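Local coordinates for protein phosphatidylglycerophosphatase B (PDB 6FMX) that catalyses the dephosphorylation of phosphatidylglycerophosphate to phosphatidylglycerol in the membrane, and also dephosphorylates undecaprenyl pyrophosphate, at residues F89-T94 against K157-L162; K112-W117 against S135-H140; A126-E131 against V185-H190. One frame throughout, in Å; residues are numbered along the deposited sequence.

Contact 1: F89-T94 against K157-L162; sequences FFYRKT and KHLPFL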
loop_
_atom_site.group_PDB
_atom_site.type_symbol
_atom_site.label_atom_id
_atom_site.label_comp_id
_atom_site.label_asym_id
_atom_site.label_seq_id
_atom_site.Cartn_x
_atom_site.Cartn_y
_atom_site.Cartn_z
ATOM N N PHE A 89 11.038 -2.191 -20.487
ATOM C CA PHE A 89 12.289 -2.655 -21.074
ATOM C C PHE A 89 12.213 -2.640 -22.598
ATOM O O PHE A 89 13.122 -2.142 -23.271
ATOM C CB PHE A 89 12.618 -4.055 -20.561
ATOM C CG PHE A 89 13.854 -4.638 -21.161
ATOM C CD1 PHE A 89 15.104 -4.304 -20.667
ATOM C CD2 PHE A 89 13.771 -5.512 -22.232
ATOM C CE1 PHE A 89 16.249 -4.838 -21.223
ATOM C CE2 PHE A 89 14.912 -6.049 -22.796
ATOM C CZ PHE A 89 16.153 -5.712 -22.288
ATOM N N PHE A 90 11.129 -3.175 -23.164
ATOM C CA PHE A 90 10.994 -3.154 -24.619
ATOM C C PHE A 90 10.863 -1.731 -25.142
ATOM O O PHE A 90 11.436 -1.387 -26.183
ATOM C CB PHE A 90 9.798 -3.992 -25.054
ATOM C CG PHE A 90 10.038 -5.462 -24.969
ATOM C CD1 PHE A 90 10.970 -6.072 -25.792
ATOM C CD2 PHE A 90 9.335 -6.238 -24.071
ATOM C CE1 PHE A 90 11.192 -7.435 -25.716
ATOM C CE2 PHE A 90 9.555 -7.597 -23.990
ATOM C CZ PHE A 90 10.483 -8.196 -24.813
ATOM N N TYR A 91 10.128 -0.883 -24.426
ATOM C CA TYR A 91 9.850 0.454 -24.935
ATOM C C TYR A 91 11.080 1.353 -24.861
ATOM O O TYR A 91 11.387 2.076 -25.816
ATOM C CB TYR A 91 8.676 1.064 -24.166
ATOM C CG TYR A 91 8.180 2.368 -24.739
ATOM C CD1 TYR A 91 7.554 2.414 -25.979
ATOM C CD2 TYR A 91 8.318 3.553 -24.033
ATOM C CE1 TYR A 91 7.092 3.612 -26.505
ATOM C CE2 TYR A 91 7.863 4.752 -24.546
ATOM C CZ TYR A 91 7.251 4.777 -25.780
ATOM O OH TYR A 91 6.793 5.972 -26.288
ATOM N N ARG A 92 11.799 1.327 -23.732
ATOM C CA ARG A 92 12.888 2.268 -23.506
ATOM C C ARG A 92 14.217 1.622 -23.148
ATOM O O ARG A 92 15.178 2.351 -22.882
ATOM C CB ARG A 92 12.513 3.264 -22.399
ATOM C CG ARG A 92 11.415 4.241 -22.784
ATOM C CD ARG A 92 11.969 5.504 -23.447
ATOM N NE ARG A 92 11.679 6.693 -22.647
ATOM C CZ ARG A 92 12.159 7.907 -22.895
ATOM N NH1 ARG A 92 12.959 8.113 -23.934
ATOM N NH2 ARG A 92 11.835 8.919 -22.099
ATOM N N LYS A 93 14.306 0.293 -23.133
ATOM C CA LYS A 93 15.533 -0.423 -22.788
ATOM C C LYS A 93 15.980 -0.154 -21.354
ATOM O O LYS A 93 17.168 -0.277 -21.037
ATOM C CB LYS A 93 16.670 -0.094 -23.768
ATOM N N THR A 94 15.050 0.208 -20.471
ATOM C CA THR A 94 15.388 0.450 -19.078
ATOM C C THR A 94 15.266 -0.829 -18.261
ATOM O O THR A 94 14.454 -1.711 -18.555
ATOM C CB THR A 94 14.493 1.526 -18.467
ATOM O OG1 THR A 94 14.847 1.711 -17.089
ATOM C CG2 THR A 94 13.030 1.111 -18.554
ATOM N N LYS A 157 8.423 8.716 -15.654
ATOM C CA LYS A 157 9.836 8.832 -16.017
ATOM C C LYS A 157 10.084 8.387 -17.457
ATOM O O LYS A 157 10.871 9.008 -18.184
ATOM C CB LYS A 157 10.702 8.010 -15.058
ATOM C CG LYS A 157 12.206 8.063 -15.388
ATOM C CD LYS A 157 13.051 7.321 -14.365
ATOM C CE LYS A 157 14.489 7.183 -14.851
ATOM N NZ LYS A 157 15.257 6.186 -14.053
ATOM N N HIS A 158 9.418 7.316 -17.890
ATOM C CA HIS A 158 9.783 6.650 -19.132
ATOM C C HIS A 158 8.785 6.843 -20.265
ATOM O O HIS A 158 9.111 6.521 -21.413
ATOM C CB HIS A 158 9.964 5.149 -18.888
ATOM C CG HIS A 158 11.179 4.811 -18.082
ATOM N ND1 HIS A 158 12.447 5.215 -18.443
ATOM C CD2 HIS A 158 11.319 4.119 -16.926
ATOM C CE1 HIS A 158 13.316 4.782 -17.547
ATOM N NE2 HIS A 158 12.657 4.112 -16.617
ATOM N N LEU A 159 7.585 7.342 -19.988
ATOM C CA LEU A 159 6.577 7.488 -21.035
ATOM C C LEU A 159 6.379 8.966 -21.339
ATOM O O LEU A 159 5.630 9.654 -20.625
ATOM C CB LEU A 159 5.254 6.839 -20.625
ATOM C CG LEU A 159 5.032 5.341 -20.873
ATOM C CD1 LEU A 159 6.271 4.493 -20.639
ATOM C CD2 LEU A 159 3.874 4.833 -20.025
ATOM N N PRO A 160 7.023 9.505 -22.379
ATOM C CA PRO A 160 6.889 10.942 -22.658
ATOM C C PRO A 160 5.462 11.386 -22.919
ATOM O O PRO A 160 5.149 12.557 -22.672
ATOM C CB PRO A 160 7.782 11.147 -23.893
ATOM C CG PRO A 160 8.716 9.964 -23.888
ATOM C CD PRO A 160 7.897 8.832 -23.351
ATOM N N PHE A 161 4.581 10.495 -23.379
ATOM C CA PHE A 161 3.189 10.882 -23.584
ATOM C C PHE A 161 2.432 11.062 -22.276
ATOM O O PHE A 161 1.299 11.547 -22.302
ATOM C CB PHE A 161 2.475 9.864 -24.488
ATOM C CG PHE A 161 2.099 8.566 -23.813
ATOM C CD1 PHE A 161 0.954 8.462 -23.035
ATOM C CD2 PHE A 161 2.877 7.436 -23.993
ATOM C CE1 PHE A 161 0.612 7.270 -22.436
ATOM C CE2 PHE A 161 2.538 6.239 -23.395
ATOM C CZ PHE A 161 1.406 6.154 -22.616
ATOM N N LEU A 162 3.016 10.673 -21.144
ATOM C CA LEU A 162 2.451 10.964 -19.831
ATOM C C LEU A 162 2.931 12.286 -19.256
ATOM O O LEU A 162 2.384 12.735 -18.246
ATOM C CB LEU A 162 2.774 9.838 -18.837
ATOM C CG LEU A 162 2.048 8.519 -19.105
ATOM C CD1 LEU A 162 2.408 7.483 -18.047
ATOM C CD2 LEU A 162 0.542 8.751 -19.156
#
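At the cytoplasmic ends of two transmembrane helices, 74-92 and 139-158, Arg92, the last residue of the first, and Thr94, just beyond it, meet His158, the last helical residue of the second. The arginine reaches a main-chain acceptor: its NE donates to His158 O over 2.9 Å, with an N-H...O angle of 140°. The bond is bent, and the acceptor lies somewhat out of the guanidinium plane. Bends at chi2 and chi3 carry the guanidinium past this carbonyl, and one of its faces then lies against Pro160, whose CG is 3.7 Å from Arg92 NH2. The Thr94 and His158 side chains come at each other from opposite directions. Thr94 CG2 stands over one face of the His158 ring, 3.7 Å from the centroid, in a CH-pi contact, while CG of Lys157 lies over the other face, so the imidazole is sandwiched between two aliphatic groups. Its NE2 is hydrogen-bonded to Asp96 OD2, which probably helps to fix the ring's rotation; Asp96 also pairs with Lys157 NZ. Tyr91, with CG anti to its backbone N (chi1 -172°), turns its ring edge to His158 O, and its CD2 is 4.1 Å from Leu159 CD1. An arginine thus binds a carbonyl at the C-terminus of helix 139-158, where helix carbonyls lack in-helix donors, at the cytoplasmic ends of two transmembrane helices of this PAP2-family protein.

Contact 2: K112-W117 against S135-H140; sequences KVLKEW and SFPSGH. With WO4 (tungstate(VI)ion), chain G.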
loop_
_atom_site.group_PDB
_atom_site.type_symbol
_atom_site.label_atom_id
_atom_site.label_comp_id
_atom_site.label_asym_id
_atom_site.label_seq_id
_atom_site.Cartn_x
_atom_site.Cartn_y
_atom_site.Cartn_z
ATOM N N LYS A 112 5.967 -8.546 6.638
ATOM C CA LYS A 112 5.947 -9.842 7.310
ATOM C C LYS A 112 6.683 -9.790 8.643
ATOM O O LYS A 112 6.192 -10.311 9.654
ATOM C CB LYS A 112 6.559 -10.906 6.397
ATOM C CG LYS A 112 6.983 -12.176 7.109
ATOM C CD LYS A 112 7.150 -13.323 6.120
ATOM C CE LYS A 112 7.693 -14.578 6.800
ATOM N NZ LYS A 112 9.072 -14.395 7.338
ATOM N N VAL A 113 7.855 -9.150 8.670
ATOM C CA VAL A 113 8.644 -9.084 9.896
ATOM C C VAL A 113 7.912 -8.280 10.966
ATOM O O VAL A 113 7.857 -8.681 12.135
ATOM C CB VAL A 113 10.035 -8.492 9.605
ATOM C CG1 VAL A 113 10.719 -8.089 10.910
ATOM C CG2 VAL A 113 10.883 -9.497 8.835
ATOM N N LEU A 114 7.336 -7.138 10.586
ATOM C CA LEU A 114 6.610 -6.330 11.559
ATOM C C LEU A 114 5.367 -7.048 12.070
ATOM O O LEU A 114 5.031 -6.957 13.259
ATOM C CB LEU A 114 6.232 -4.985 10.951
ATOM C CG LEU A 114 7.439 -4.072 10.738
ATOM C CD1 LEU A 114 7.086 -2.968 9.772
ATOM C CD2 LEU A 114 7.893 -3.514 12.073
ATOM N N LYS A 115 4.657 -7.748 11.185
ATOM C CA LYS A 115 3.444 -8.443 11.604
ATOM C C LYS A 115 3.756 -9.489 12.662
ATOM O O LYS A 115 3.084 -9.560 13.694
ATOM C CB LYS A 115 2.766 -9.089 10.402
ATOM C CG LYS A 115 2.001 -8.104 9.553
ATOM C CD LYS A 115 0.727 -8.704 9.072
ATOM C CE LYS A 115 0.877 -9.289 7.705
ATOM N NZ LYS A 115 -0.446 -9.351 7.044
ATOM N N GLU A 116 4.792 -10.301 12.424
ATOM C CA GLU A 116 5.119 -11.389 13.336
ATOM C C GLU A 116 5.755 -10.879 14.617
ATOM O O GLU A 116 5.713 -11.561 15.648
ATOM C CB GLU A 116 6.043 -12.384 12.639
ATOM C CG GLU A 116 5.316 -13.286 11.659
ATOM C CD GLU A 116 6.205 -13.802 10.548
ATOM O OE1 GLU A 116 7.445 -13.768 10.704
ATOM O OE2 GLU A 116 5.661 -14.242 9.513
ATOM N N TRP A 117 6.347 -9.688 14.571
ATOM C CA TRP A 117 6.890 -9.080 15.778
ATOM C C TRP A 117 5.779 -8.501 16.646
ATOM O O TRP A 117 5.791 -8.659 17.874
ATOM C CB TRP A 117 7.902 -8.003 15.384
ATOM C CG TRP A 117 8.395 -7.164 16.504
ATOM C CD1 TRP A 117 8.943 -7.596 17.675
ATOM C CD2 TRP A 117 8.399 -5.732 16.561
ATOM N NE1 TRP A 117 9.288 -6.520 18.461
ATOM C CE2 TRP A 117 8.961 -5.366 17.799
ATOM C CE3 TRP A 117 7.981 -4.724 15.686
ATOM C CZ2 TRP A 117 9.113 -4.038 18.183
ATOM C CZ3 TRP A 117 8.137 -3.403 16.071
ATOM C CH2 TRP A 117 8.693 -3.074 17.307
ATOM N N SER A 135 -2.580 -8.767 12.137
ATOM C CA SER A 135 -3.353 -7.668 11.566
ATOM C C SER A 135 -2.516 -6.437 11.225
ATOM O O SER A 135 -2.848 -5.718 10.278
ATOM C CB SER A 135 -4.467 -7.265 12.535
ATOM O OG SER A 135 -5.531 -6.653 11.846
ATOM N N PHE A 136 -1.442 -6.162 11.969
ATOM C CA PHE A 136 -0.744 -4.879 11.879
ATOM C C PHE A 136 0.707 -5.067 11.434
ATOM O O PHE A 136 1.445 -5.831 12.070
ATOM C CB PHE A 136 -0.771 -4.151 13.251
ATOM C CG PHE A 136 -0.164 -2.759 13.224
ATOM C CD1 PHE A 136 1.194 -2.576 13.428
ATOM C CD2 PHE A 136 -0.957 -1.639 13.011
ATOM C CE1 PHE A 136 1.758 -1.302 13.401
ATOM C CE2 PHE A 136 -0.401 -0.354 12.994
ATOM C CZ PHE A 136 0.954 -0.192 13.190
ATOM N N PRO A 137 1.167 -4.360 10.388
ATOM C CA PRO A 137 0.424 -3.435 9.519
ATOM C C PRO A 137 -0.261 -4.166 8.364
ATOM O O PRO A 137 0.138 -5.293 8.066
ATOM C CB PRO A 137 1.510 -2.489 8.992
ATOM C CG PRO A 137 2.777 -3.296 9.044
ATOM C CD PRO A 137 2.619 -4.329 10.133
ATOM N N SER A 138 -1.256 -3.540 7.722
ATOM C CA SER A 138 -1.995 -4.200 6.648
ATOM C C SER A 138 -1.120 -4.368 5.414
ATOM O O SER A 138 -0.587 -3.392 4.884
ATOM C CB SER A 138 -3.250 -3.399 6.292
ATOM O OG SER A 138 -3.747 -3.788 5.018
ATOM N N GLY A 139 -0.989 -5.609 4.945
ATOM C CA GLY A 139 -0.145 -5.856 3.789
ATOM C C GLY A 139 -0.721 -5.302 2.495
ATOM O O GLY A 139 0.018 -4.778 1.664
ATOM N N HIS A 140 -2.043 -5.417 2.307
ATOM C CA HIS A 140 -2.648 -4.857 1.096
ATOM C C HIS A 140 -2.433 -3.351 1.029
ATOM O O HIS A 140 -2.134 -2.802 -0.039
ATOM C CB HIS A 140 -4.147 -5.176 1.034
ATOM C CG HIS A 140 -4.478 -6.526 0.468
ATOM N ND1 HIS A 140 -4.026 -7.707 1.019
ATOM C CD2 HIS A 140 -5.276 -6.881 -0.570
ATOM C CE1 HIS A 140 -4.509 -8.727 0.334
ATOM N NE2 HIS A 140 -5.275 -8.254 -0.634
HETATM W W WO4 G . -3.509 -8.176 4.787
HETATM O O1 WO4 G . -5.171 -9.155 5.445
HETATM O O2 WO4 G . -2.177 -7.898 6.293
HETATM O O3 WO4 G . -2.550 -9.352 3.428
HETATM O O4 WO4 G . -4.092 -6.383 4.100
HETATM O O HOH W 1 0.692 -7.620 13.755
#
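With CG anti to its carbonyl carbon (chi1 -78°) and bends at chi2 and chi3, Lys115 passes from helix 96-118 alongside the carbonyls of Phe136 and Pro137 toward the tungstate. Its CA lies 3.3 Å from Phe136 O in a CA-H...O contact, and its CD runs 3.6 Å from Pro137 O. The peptide before Pro137 is cis, and the proline's CD packs 3.8 Å from Leu114 CB. A water donates to both Lys115 O and Phe136 O, tying the two backbones together. Beyond the proline, Ser138 sits at the N-cap of helix 139-158, its OG anti to the backbone N (chi1 162°) and donating to tungstate O4 over 2.8 Å. The first turn offers its amides to the anion: Gly139 N to O2 along an almost straight line (173°), and His140 N to O4 over 2.9 Å. The His140 ring adds a longer bond, ND1 to O3 at 3.3 Å, with O3 at its edge, in the ring plane. Lys115 NZ also bonds to O2, though the modelled separation is doubtfully short; Arg122 and Arg184 bond to the tungstate too, and His190 belongs to the same pocket. A leucine in place of His140 has no side-chain N-H to offer, and would probably weaken the hold on O3 and leave the site without its proposed proton donor. Helix-end amides, a hydroxyl and basic side chains thus enclose a tetrahedral oxyanion, consistent with tungstate occupying the phosphate site.

Contact 3: A126-E131 against V185-H190; sequences APLVHE and VYLGVH. With WO4 (tungstate(VI)ion), chain G.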
loop_
_atom_site.group_PDB
_atom_site.type_symbol
_atom_site.label_atom_id
_atom_site.label_comp_id
_atom_site.label_asym_id
_atom_site.label_seq_id
_atom_site.Cartn_x
_atom_site.Cartn_y
_atom_site.Cartn_z
ATOM N N ALA A 126 -16.640 -9.518 11.555
ATOM C CA ALA A 126 -17.452 -9.751 10.373
ATOM C C ALA A 126 -16.607 -9.777 9.109
ATOM O O ALA A 126 -16.887 -9.022 8.168
ATOM C CB ALA A 126 -18.522 -8.666 10.263
ATOM N N PRO A 127 -15.595 -10.635 9.018
ATOM C CA PRO A 127 -14.733 -10.614 7.833
ATOM C C PRO A 127 -15.497 -11.100 6.613
ATOM O O PRO A 127 -16.319 -12.014 6.703
ATOM C CB PRO A 127 -13.600 -11.576 8.200
ATOM C CG PRO A 127 -14.266 -12.564 9.124
ATOM C CD PRO A 127 -15.300 -11.785 9.895
ATOM N N LEU A 128 -15.227 -10.480 5.467
ATOM C CA LEU A 128 -15.792 -10.947 4.212
ATOM C C LEU A 128 -14.768 -11.659 3.343
ATOM O O LEU A 128 -15.133 -12.225 2.308
ATOM C CB LEU A 128 -16.399 -9.777 3.433
ATOM C CG LEU A 128 -17.691 -9.234 4.038
ATOM C CD1 LEU A 128 -18.087 -7.926 3.358
ATOM C CD2 LEU A 128 -18.808 -10.291 3.947
ATOM N N VAL A 129 -13.498 -11.642 3.732
ATOM C CA VAL A 129 -12.449 -12.326 2.993
ATOM C C VAL A 129 -11.574 -13.079 3.982
ATOM O O VAL A 129 -11.566 -12.808 5.187
ATOM C CB VAL A 129 -11.592 -11.363 2.134
ATOM C CG1 VAL A 129 -12.383 -10.890 0.918
ATOM C CG2 VAL A 129 -11.089 -10.187 2.949
ATOM N N HIS A 130 -10.836 -14.047 3.451
ATOM C CA HIS A 130 -9.977 -14.895 4.258
ATOM C C HIS A 130 -8.650 -14.201 4.543
ATOM O O HIS A 130 -8.148 -13.414 3.737
ATOM C CB HIS A 130 -9.732 -16.225 3.543
ATOM C CG HIS A 130 -8.450 -16.895 3.925
ATOM N ND1 HIS A 130 -8.373 -17.825 4.940
ATOM C CD2 HIS A 130 -7.196 -16.779 3.425
ATOM C CE1 HIS A 130 -7.127 -18.246 5.056
ATOM N NE2 HIS A 130 -6.392 -17.627 4.149
ATOM N N GLU A 131 -8.088 -14.499 5.710
ATOM C CA GLU A 131 -6.758 -14.036 6.079
ATOM C C GLU A 131 -6.099 -15.108 6.935
ATOM O O GLU A 131 -6.779 -15.863 7.632
ATOM C CB GLU A 131 -6.809 -12.696 6.831
ATOM C CG GLU A 131 -7.801 -12.661 7.996
ATOM C CD GLU A 131 -7.264 -13.353 9.233
ATOM O OE1 GLU A 131 -8.066 -13.786 10.092
ATOM O OE2 GLU A 131 -6.019 -13.459 9.343
ATOM N N VAL A 185 -10.831 -2.214 5.538
ATOM C CA VAL A 185 -11.684 -1.911 6.680
ATOM C C VAL A 185 -13.125 -2.307 6.379
ATOM O O VAL A 185 -13.797 -2.930 7.210
ATOM C CB VAL A 185 -11.573 -0.425 7.060
ATOM C CG1 VAL A 185 -12.457 -0.135 8.253
ATOM C CG2 VAL A 185 -10.102 -0.057 7.365
ATOM N N TYR A 186 -13.608 -1.972 5.180
ATOM C CA TYR A 186 -14.944 -2.382 4.745
ATOM C C TYR A 186 -15.140 -3.891 4.867
ATOM O O TYR A 186 -16.179 -4.360 5.351
ATOM C CB TYR A 186 -15.179 -1.937 3.294
ATOM C CG TYR A 186 -16.536 -2.345 2.742
ATOM C CD1 TYR A 186 -16.764 -3.635 2.280
ATOM C CD2 TYR A 186 -17.580 -1.432 2.665
ATOM C CE1 TYR A 186 -17.998 -4.018 1.791
ATOM C CE2 TYR A 186 -18.827 -1.806 2.157
ATOM C CZ TYR A 186 -19.021 -3.102 1.725
ATOM O OH TYR A 186 -20.243 -3.502 1.232
ATOM N N LEU A 187 -14.181 -4.667 4.371
ATOM C CA LEU A 187 -14.300 -6.119 4.347
ATOM C C LEU A 187 -14.027 -6.761 5.703
ATOM O O LEU A 187 -14.044 -7.994 5.802
ATOM C CB LEU A 187 -13.361 -6.709 3.290
ATOM C CG LEU A 187 -13.668 -6.316 1.843
ATOM C CD1 LEU A 187 -12.517 -6.672 0.914
ATOM C CD2 LEU A 187 -14.974 -6.979 1.374
ATOM N N GLY A 188 -13.762 -5.962 6.732
ATOM C CA GLY A 188 -13.663 -6.481 8.082
ATOM C C GLY A 188 -12.462 -7.353 8.375
ATOM O O GLY A 188 -12.544 -8.236 9.240
ATOM N N VAL A 189 -11.331 -7.118 7.709
ATOM C CA VAL A 189 -10.122 -7.895 7.963
ATOM C C VAL A 189 -8.960 -7.044 8.456
ATOM O O VAL A 189 -7.948 -7.603 8.899
ATOM C CB VAL A 189 -9.700 -8.712 6.723
ATOM C CG1 VAL A 189 -10.679 -9.857 6.510
ATOM C CG2 VAL A 189 -9.637 -7.835 5.495
ATOM N N HIS A 190 -9.077 -5.723 8.416
ATOM C CA HIS A 190 -8.084 -4.867 9.031
ATOM C C HIS A 190 -8.799 -3.777 9.805
ATOM O O HIS A 190 -9.917 -3.372 9.458
ATOM C CB HIS A 190 -7.138 -4.240 8.001
ATOM C CG HIS A 190 -6.131 -5.197 7.433
ATOM N ND1 HIS A 190 -5.134 -5.766 8.192
ATOM C CD2 HIS A 190 -5.947 -5.651 6.173
ATOM C CE1 HIS A 190 -4.397 -6.556 7.434
ATOM N NE2 HIS A 190 -4.855 -6.489 6.198
HETATM W W WO4 G . -3.509 -8.176 4.787
HETATM O O1 WO4 G . -5.171 -9.155 5.445
HETATM O O2 WO4 G . -2.177 -7.898 6.293
HETATM O O3 WO4 G . -2.550 -9.352 3.428
HETATM O O4 WO4 G . -4.092 -6.383 4.100
HETATM O O HOH W 2 -14.538 -7.918 11.294
#
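Leu128 N donates to Leu187 O over 2.8 Å at 159°, pinning the extracellular loop 126-131 onto the turn that ends helix 166-186. This is the close part of the contact. Gly188 leaves the helix with positive phi in a Schellman motif, and because it has no side chain its CA comes within 4.3 Å of Pro127 CA; Pro127 CA also makes a CA-H...O contact with Leu187 O at 3.4 Å. Leu128 CB packs on Leu187 CD2 at 3.8 Å, and next to them the two valines cross at about a right angle. With chi1 at -71°, Val189 CG1 is turned away from its own carbonyl carbon and into the loop, where it meets Val129 CG2 at 3.6 Å, with Pro127 CB beside it. The margin is looser: a water bridges Ala126 N and Gly188 O, and the surface-lying Leu128 brings CD1 only to 4.2 Å from Tyr186 CE1, obliquely to the ring. At the tungstate, tungsten lies at the His190 ring edge, in its plane, 2.6 Å from NE2. This is consistent with a nucleophile, but NE2 is modelled very close to O4 and the detailed fit is doubtful. Glu131 pairs with Arg122. Arg57 bonds to Ala126 O and Tyr186 O; with Tyr186 and Leu187 packed on helix 59-70 and Val185 on helix 192-215, the contact lies between helices 59-70, 166-186 and 192-215 and the loops beside them.

Contacts 2 and 3 form adjoining walls of one pocket. Their centres are 15 Å apart, both touch the tungstate, and they meet directly where Ser135 O lies 3.1 Å from His190 ND1, a weak hydrogen bond that probably helps orient the ring of the proposed nucleophile. Ser135 OG also bonds to Asp194, the residue thought to stabilise that histidine. The probable proton donor therefore comes from contact 2 and the nucleophile from contact 3, with the oxyanion between them. Contact 1 lies across the chain's centre, about 34 Å from contact 2 and 38 Å from contact 3 between centres. Helix 139-158 joins the two regions, carrying the anion site at its N-terminus and contact 1 at its cytoplasmic end.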